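Local coordinates for protein DyP (Bjerkandera adusta, PDB 3VXJ) that binds heme b and probably acts as a peroxidase, the activity for which dye-decolorizing peroxidases are named, at residues Asp128-Leu131 / Asp132-Thr135; Pro228-Asn231 / Ala232-Ala236. All coordinates share one frame; numbering follows the deposited sequence.

Contact 1 (Asp128-Leu131 / Asp132-Thr135); sequences DDFL and DQFT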
ATOM      1  N   ASP A 128       0.547 -20.262  -7.632  1.00 12.86           N
ATOM      2  CA  ASP A 128       1.968 -20.052  -7.882  1.00 13.20           C
ATOM      3  C   ASP A 128       2.425 -20.638  -9.221  1.00 12.44           C
ATOM      4  O   ASP A 128       3.218 -20.028  -9.930  1.00 12.33           O
ATOM      5  CB  ASP A 128       2.804 -20.606  -6.732  1.00 13.36           C
ATOM      6  CG  ASP A 128       2.690 -19.777  -5.479  1.00 16.13           C
ATOM      7  OD1 ASP A 128       2.376 -18.571  -5.581  1.00 17.36           O
ATOM      8  OD2 ASP A 128       2.927 -20.331  -4.388  1.00 20.25           O
ATOM      9  N   ASP A 129       1.902 -21.809  -9.587  1.00 12.53           N
ATOM     10  CA  ASP A 129       2.241 -22.403 -10.877  1.00 12.17           C
ATOM     11  C   ASP A 129       1.865 -21.494 -12.049  1.00 11.29           C
ATOM     12  O   ASP A 129       2.570 -21.459 -13.055  1.00 11.09           O
ATOM     13  CB  ASP A 129       1.568 -23.771 -11.038  1.00 13.29           C
ATOM     14  CG  ASP A 129       2.161 -24.838 -10.126  1.00 15.97           C
ATOM     15  OD1 ASP A 129       1.476 -25.851  -9.899  1.00 18.42           O
ATOM     16  OD2 ASP A 129       3.299 -24.670  -9.624  1.00 18.81           O
ATOM     17  N   PHE A 130       0.756 -20.766 -11.915  1.00 10.66           N
ATOM     18  CA  PHE A 130       0.323 -19.844 -12.964  1.00 10.56           C
ATOM     19  C   PHE A 130       1.252 -18.630 -13.026  1.00 10.60           C
ATOM     20  O   PHE A 130       1.575 -18.146 -14.115  1.00 11.13           O
ATOM     21  CB  PHE A 130      -1.133 -19.401 -12.765  1.00 10.31           C
ATOM     22  CG  PHE A 130      -2.124 -20.537 -12.560  1.00 10.56           C
ATOM     23  CD1 PHE A 130      -1.860 -21.856 -12.962  1.00 10.22           C
ATOM     24  CD2 PHE A 130      -3.355 -20.261 -11.983  1.00 10.92           C
ATOM     25  CE1 PHE A 130      -2.798 -22.875 -12.765  1.00 11.32           C
ATOM     26  CE2 PHE A 130      -4.296 -21.270 -11.786  1.00 11.16           C
ATOM     27  CZ  PHE A 130      -4.020 -22.572 -12.177  1.00 11.46           C
ATOM     28  N   LEU A 131       1.687 -18.142 -11.863  1.00 10.74           N
ATOM     29  CA  LEU A 131       2.735 -17.120 -11.819  1.00 10.29           C
ATOM     30  C   LEU A 131       3.967 -17.588 -12.585  1.00 10.32           C
ATOM     31  O   LEU A 131       4.518 -16.829 -13.379  1.00 10.10           O
ATOM     32  CB  LEU A 131       3.125 -16.775 -10.381  1.00 10.51           C
ATOM     33  CG  LEU A 131       2.062 -16.136  -9.483  1.00  9.74           C
ATOM     34  CD1 LEU A 131       2.660 -15.899  -8.114  1.00 10.97           C
ATOM     35  CD2 LEU A 131       1.512 -14.836 -10.061  1.00 11.43           C
ATOM     36  N   ASP A 132       4.387 -18.835 -12.355  1.00 10.39           N
ATOM     37  CA  ASP A 132       5.524 -19.405 -13.089  1.00 11.04           C
ATOM     38  C   ASP A 132       5.283 -19.439 -14.601  1.00 11.28           C
ATOM     39  O   ASP A 132       6.162 -19.070 -15.379  1.00 11.42           O
ATOM     40  CB  ASP A 132       5.879 -20.807 -12.568  1.00 11.43           C
ATOM     41  CG  ASP A 132       6.379 -20.793 -11.136  1.00 13.52           C
ATOM     42  OD1 ASP A 132       6.801 -19.718 -10.653  1.00 13.84           O
ATOM     43  OD2 ASP A 132       6.363 -21.868 -10.499  1.00 15.55           O
ATOM     44  N   GLN A 133       4.089 -19.858 -15.019  1.00 11.04           N
ATOM     45  CA  GLN A 133       3.772 -19.904 -16.445  1.00 11.49           C
ATOM     46  C   GLN A 133       3.870 -18.516 -17.075  1.00 11.04           C
ATOM     47  O   GLN A 133       4.454 -18.358 -18.148  1.00 11.16           O
ATOM     48  CB  GLN A 133       2.388 -20.507 -16.682  1.00 11.92           C
ATOM     49  CG  GLN A 133       2.295 -21.986 -16.320  1.00 12.48           C
ATOM     50  CD  GLN A 133       0.909 -22.554 -16.527  1.00 15.08           C
ATOM     51  OE1 GLN A 133       0.171 -22.125 -17.416  1.00 18.17           O
ATOM     52  NE2 GLN A 133       0.552 -23.531 -15.707  1.00 15.08           N
ATOM     53  N   PHE A 134       3.348 -17.503 -16.386  1.00 10.61           N
ATOM     54  CA  PHE A 134       3.379 -16.146 -16.924  1.00 10.84           C
ATOM     55  C   PHE A 134       4.744 -15.475 -16.829  1.00 10.86           C
ATOM     56  O   PHE A 134       5.070 -14.629 -17.669  1.00 11.42           O
ATOM     57  CB  PHE A 134       2.253 -15.300 -16.322  1.00 11.17           C
ATOM     58  CG  PHE A 134       0.924 -15.557 -16.969  1.00 12.81           C
ATOM     59  CD1 PHE A 134       0.200 -16.714 -16.667  1.00 13.56           C
ATOM     60  CD2 PHE A 134       0.413 -14.672 -17.920  1.00 15.02           C
ATOM     61  CE1 PHE A 134      -1.023 -16.980 -17.285  1.00 15.79           C
ATOM     62  CE2 PHE A 134      -0.819 -14.929 -18.547  1.00 16.21           C
ATOM     63  CZ  PHE A 134      -1.533 -16.081 -18.227  1.00 17.22           C
ATOM     64  N   THR A 135       5.551 -15.889 -15.853  1.00 10.71           N
ATOM     65  CA  THR A 135       6.950 -15.451 -15.773  1.00 11.61           C
ATOM     66  C   THR A 135       7.750 -16.066 -16.930  1.00 11.91           C
ATOM     67  O   THR A 135       8.531 -15.377 -17.601  1.00 12.36           O
ATOM     68  CB  THR A 135       7.577 -15.835 -14.418  1.00 11.34           C
ATOM     69  OG1 THR A 135       6.841 -15.210 -13.361  1.00 11.42           O
ATOM     70  CG2 THR A 135       9.021 -15.363 -14.329  1.00 12.68           C
TER

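Contact 2 (Pro228-Asn231 / Ala232-Ala236); sequences PEFN and AYTLA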
ATOM      1  N   PRO A 228       5.626 -12.439  15.702  1.00 10.49           N
ATOM      2  CA  PRO A 228       5.710 -12.853  17.112  1.00 10.78           C
ATOM      3  C   PRO A 228       6.047 -11.698  18.053  1.00 10.77           C
ATOM      4  O   PRO A 228       5.525 -11.637  19.169  1.00 11.38           O
ATOM      5  CB  PRO A 228       6.849 -13.873  17.102  1.00 11.64           C
ATOM      6  CG  PRO A 228       6.835 -14.431  15.730  1.00 11.69           C
ATOM      7  CD  PRO A 228       6.518 -13.249  14.849  1.00 10.98           C
ATOM      8  N   GLU A 229       6.899 -10.785  17.598  1.00 10.91           N
ATOM      9  CA  GLU A 229       7.279  -9.620  18.392  1.00 11.03           C
ATOM     10  C   GLU A 229       6.086  -8.684  18.626  1.00 10.64           C
ATOM     11  O   GLU A 229       5.876  -8.210  19.736  1.00 11.08           O
ATOM     12  CB  GLU A 229       8.436  -8.871  17.724  1.00 11.31           C
ATOM     13  CG  GLU A 229       9.772  -9.628  17.721  1.00 12.38           C
ATOM     14  CD  GLU A 229       9.937 -10.621  16.563  1.00 12.87           C
ATOM     15  OE1 GLU A 229       8.983 -10.899  15.793  1.00 12.04           O
ATOM     16  OE2 GLU A 229      11.059 -11.150  16.423  1.00 13.61           O
ATOM     17  N   PHE A 230       5.312  -8.426  17.575  1.00 10.03           N
ATOM     18  CA  PHE A 230       4.093  -7.628  17.685  1.00  9.84           C
ATOM     19  C   PHE A 230       3.123  -8.248  18.689  1.00 10.39           C
ATOM     20  O   PHE A 230       2.613  -7.572  19.590  1.00 10.34           O
ATOM     21  CB  PHE A 230       3.450  -7.508  16.298  1.00  9.59           C
ATOM     22  CG  PHE A 230       2.087  -6.871  16.301  1.00  8.71           C
ATOM     23  CD1 PHE A 230       1.946  -5.490  16.356  1.00 11.91           C
ATOM     24  CD2 PHE A 230       0.943  -7.656  16.234  1.00 10.92           C
ATOM     25  CE1 PHE A 230       0.675  -4.905  16.344  1.00 12.22           C
ATOM     26  CE2 PHE A 230      -0.323  -7.080  16.217  1.00 11.44           C
ATOM     27  CZ  PHE A 230      -0.457  -5.705  16.289  1.00 11.98           C
ATOM     28  N   ASN A 231       2.868  -9.544  18.526  1.00 10.98           N
ATOM     29  CA  ASN A 231       1.957 -10.264  19.407  1.00 12.24           C
ATOM     30  C   ASN A 231       2.428 -10.187  20.861  1.00 12.33           C
ATOM     31  O   ASN A 231       1.651  -9.852  21.761  1.00 12.21           O
ATOM     32  CB  ASN A 231       1.856 -11.726  18.959  1.00 13.14           C
ATOM     33  CG  ASN A 231       0.835 -12.516  19.754  1.00 14.85           C
ATOM     34  OD1 ASN A 231      -0.366 -12.268  19.653  1.00 18.49           O
ATOM     35  ND2 ASN A 231       1.309 -13.487  20.533  1.00 17.35           N
ATOM     36  N   ALA A 232       3.706 -10.475  21.093  1.00 11.90           N
ATOM     37  CA  ALA A 232       4.271 -10.426  22.440  1.00 11.90           C
ATOM     38  C   ALA A 232       4.183  -9.029  23.042  1.00 11.68           C
ATOM     39  O   ALA A 232       3.884  -8.891  24.232  1.00 11.96           O
ATOM     40  CB  ALA A 232       5.711 -10.926  22.430  1.00 12.10           C
ATOM     41  N   TYR A 233       4.425  -8.001  22.225  1.00 11.25           N
ATOM     42  CA  TYR A 233       4.313  -6.622  22.683  1.00 11.42           C
ATOM     43  C   TYR A 233       2.892  -6.297  23.145  1.00 11.46           C
ATOM     44  O   TYR A 233       2.710  -5.654  24.177  1.00 11.33           O
ATOM     45  CB  TYR A 233       4.747  -5.625  21.600  1.00 11.30           C
ATOM     46  CG  TYR A 233       4.669  -4.194  22.081  1.00 12.39           C
ATOM     47  CD1 TYR A 233       5.700  -3.631  22.832  1.00 13.76           C
ATOM     48  CD2 TYR A 233       3.548  -3.408  21.813  1.00 13.01           C
ATOM     49  CE1 TYR A 233       5.619  -2.314  23.293  1.00 14.03           C
ATOM     50  CE2 TYR A 233       3.460  -2.099  22.271  1.00 14.13           C
ATOM     51  CZ  TYR A 233       4.493  -1.556  23.006  1.00 14.40           C
ATOM     52  OH  TYR A 233       4.394  -0.258  23.455  1.00 16.02           O
ATOM     53  N   THR A 234       1.887  -6.733  22.387  1.00 10.95           N
ATOM     54  CA  THR A 234       0.502  -6.441  22.765  1.00 10.97           C
ATOM     55  C   THR A 234       0.087  -7.203  24.023  1.00 10.88           C
ATOM     56  O   THR A 234      -0.692  -6.693  24.820  1.00 11.00           O
ATOM     57  CB  THR A 234      -0.522  -6.688  21.628  1.00 10.84           C
ATOM     58  OG1 THR A 234      -0.584  -8.082  21.329  1.00 11.63           O
ATOM     59  CG2 THR A 234      -0.180  -5.890  20.355  1.00 11.77           C
ATOM     60  N   LEU A 235       0.604  -8.415  24.202  1.00 11.64           N
ATOM     61  CA  LEU A 235       0.356  -9.159  25.432  1.00 12.26           C
ATOM     62  C   LEU A 235       1.026  -8.497  26.639  1.00 12.58           C
ATOM     63  O   LEU A 235       0.402  -8.362  27.695  1.00 12.84           O
ATOM     64  CB  LEU A 235       0.793 -10.618  25.277  1.00 12.45           C
ATOM     65  CG  LEU A 235      -0.132 -11.452  24.380  1.00 13.24           C
ATOM     66  CD1 LEU A 235       0.587 -12.699  23.911  1.00 16.32           C
ATOM     67  CD2 LEU A 235      -1.410 -11.815  25.135  1.00 14.80           C
ATOM     68  N   ALA A 236       2.279  -8.066  26.479  1.00 12.90           N
ATOM     69  CA  ALA A 236       3.026  -7.419  27.565  1.00 13.71           C
ATOM     70  C   ALA A 236       2.436  -6.073  27.977  1.00 13.86           C
ATOM     71  O   ALA A 236       2.588  -5.641  29.124  1.00 14.84           O
ATOM     72  CB  ALA A 236       4.489  -7.257  27.178  1.00 13.96           C
TER

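Contact 1 (Asp128-Leu131 / Asp132-Thr135)
Phe130 and Gln133 lie side by side on the first turns of helix 128-142, their side chains running the same way. Gln133 NE2 sits at the edge of the Phe130 ring, near its plane, 4.0 Å from Phe130 CD1. Ring and amide planes are turned 72° apart, so the two groups do not stack. Beyond CG the Gln133 chain is extended (chi2 178°), which carries the amide back along the helix to the ring.

Phe134 stands one turn after Phe130. Its ring shows an edge to the backbone, with Phe134 CD1 3.2 Å from Phe130 O and that oxygen in the ring plane. Phe130 O also takes the N-H of Phe134.

Thr135 uses its hydroxyl on the same turn. Its OG1 donates to Leu131 O at 2.8 Å, from above the carbonyl plane, and Thr135 N donates to that oxygen too. OG1 lies beside its own backbone N (chi1 -60°), which brings both donors to one acceptor.

Asp129 and Asp132 set like charges close together, with Asp129 OD2 4.2 Å from Asp132 OD2. Arg25 NH1 forms a salt bridge with Asp132 OD1, which probably offsets this repulsion, and a hydrogen bond with Thr135 OG1. Without the carboxylate, as with an alanine here, Arg25 would lose this charged mate, and its guanidinium group, keeping the threonine hydroxyl, would probably be freer to shift.

The helix lies against the antiparallel sheet of the N-terminal ferredoxin-like domain. Leu131, Phe134 and Thr135 touch Ile123 of strand 119-125, while Leu131 also reaches Lys23 and Arg25 of strand 23-31.

Contact 2 (Pro228-Asn231 / Ala232-Ala236)
Asn231 O is gripped by two donors from the next turn of helix 227-236. Thr234 OG1 gives it a hydrogen bond of 2.9 Å, and Leu235 N gives one of 3.0 Å. The Leu235 N-H arrives in the carbonyl plane, with a C=O...N angle of 159°. The hydroxyl comes in at a sharper 123°.

The torsion of Thr234 (chi1 66°) places OG1 between its own N and carbonyl carbon, turned back to the preceding turn. It also sends the methyl the other way, over one face of the Phe230 ring. Thr234 CG2 lies 4.2 Å from the centroid of that ring, a CH-pi contact displaced toward the CZ rim. The Phe230 ring also stacks with Phe167.

Asn231 and Leu235 meet at an angle, and Asn231 ND2 is 3.5 Å from Leu235 CD1. Leu235 and Thr234 both rest on Ala253 of helix 249-261. Glu229 turns its carboxylate to Thr348, which bonds to OE1.

The two branches of Thr234 do different work. One rotamer pairs the hydroxyl with a carbonyl of its own helix and sets the methyl on the ring, which suits a buried residue.

In the fold
Contact 1 comes first along the chain, at the start of helix 128-142. Contact 2 follows on helix 227-236. Their centres are about 36 Å apart, and their nearest atoms about 21 Å, so they do not touch. Each helix directly follows a strand of its own four-stranded antiparallel sheet: 119-125 for contact 1 and 216-225 for contact 2. Both sheets have the strand order 2-3-1-4, in keeping with the two related ferredoxin-like halves of a DyP-type peroxidase. The two contacts differ in their relation to the cofactor. Contact 1 lies far from the heme-binding residues, whereas the Phe230 side chain of contact 2 is about 8 Å from the heme.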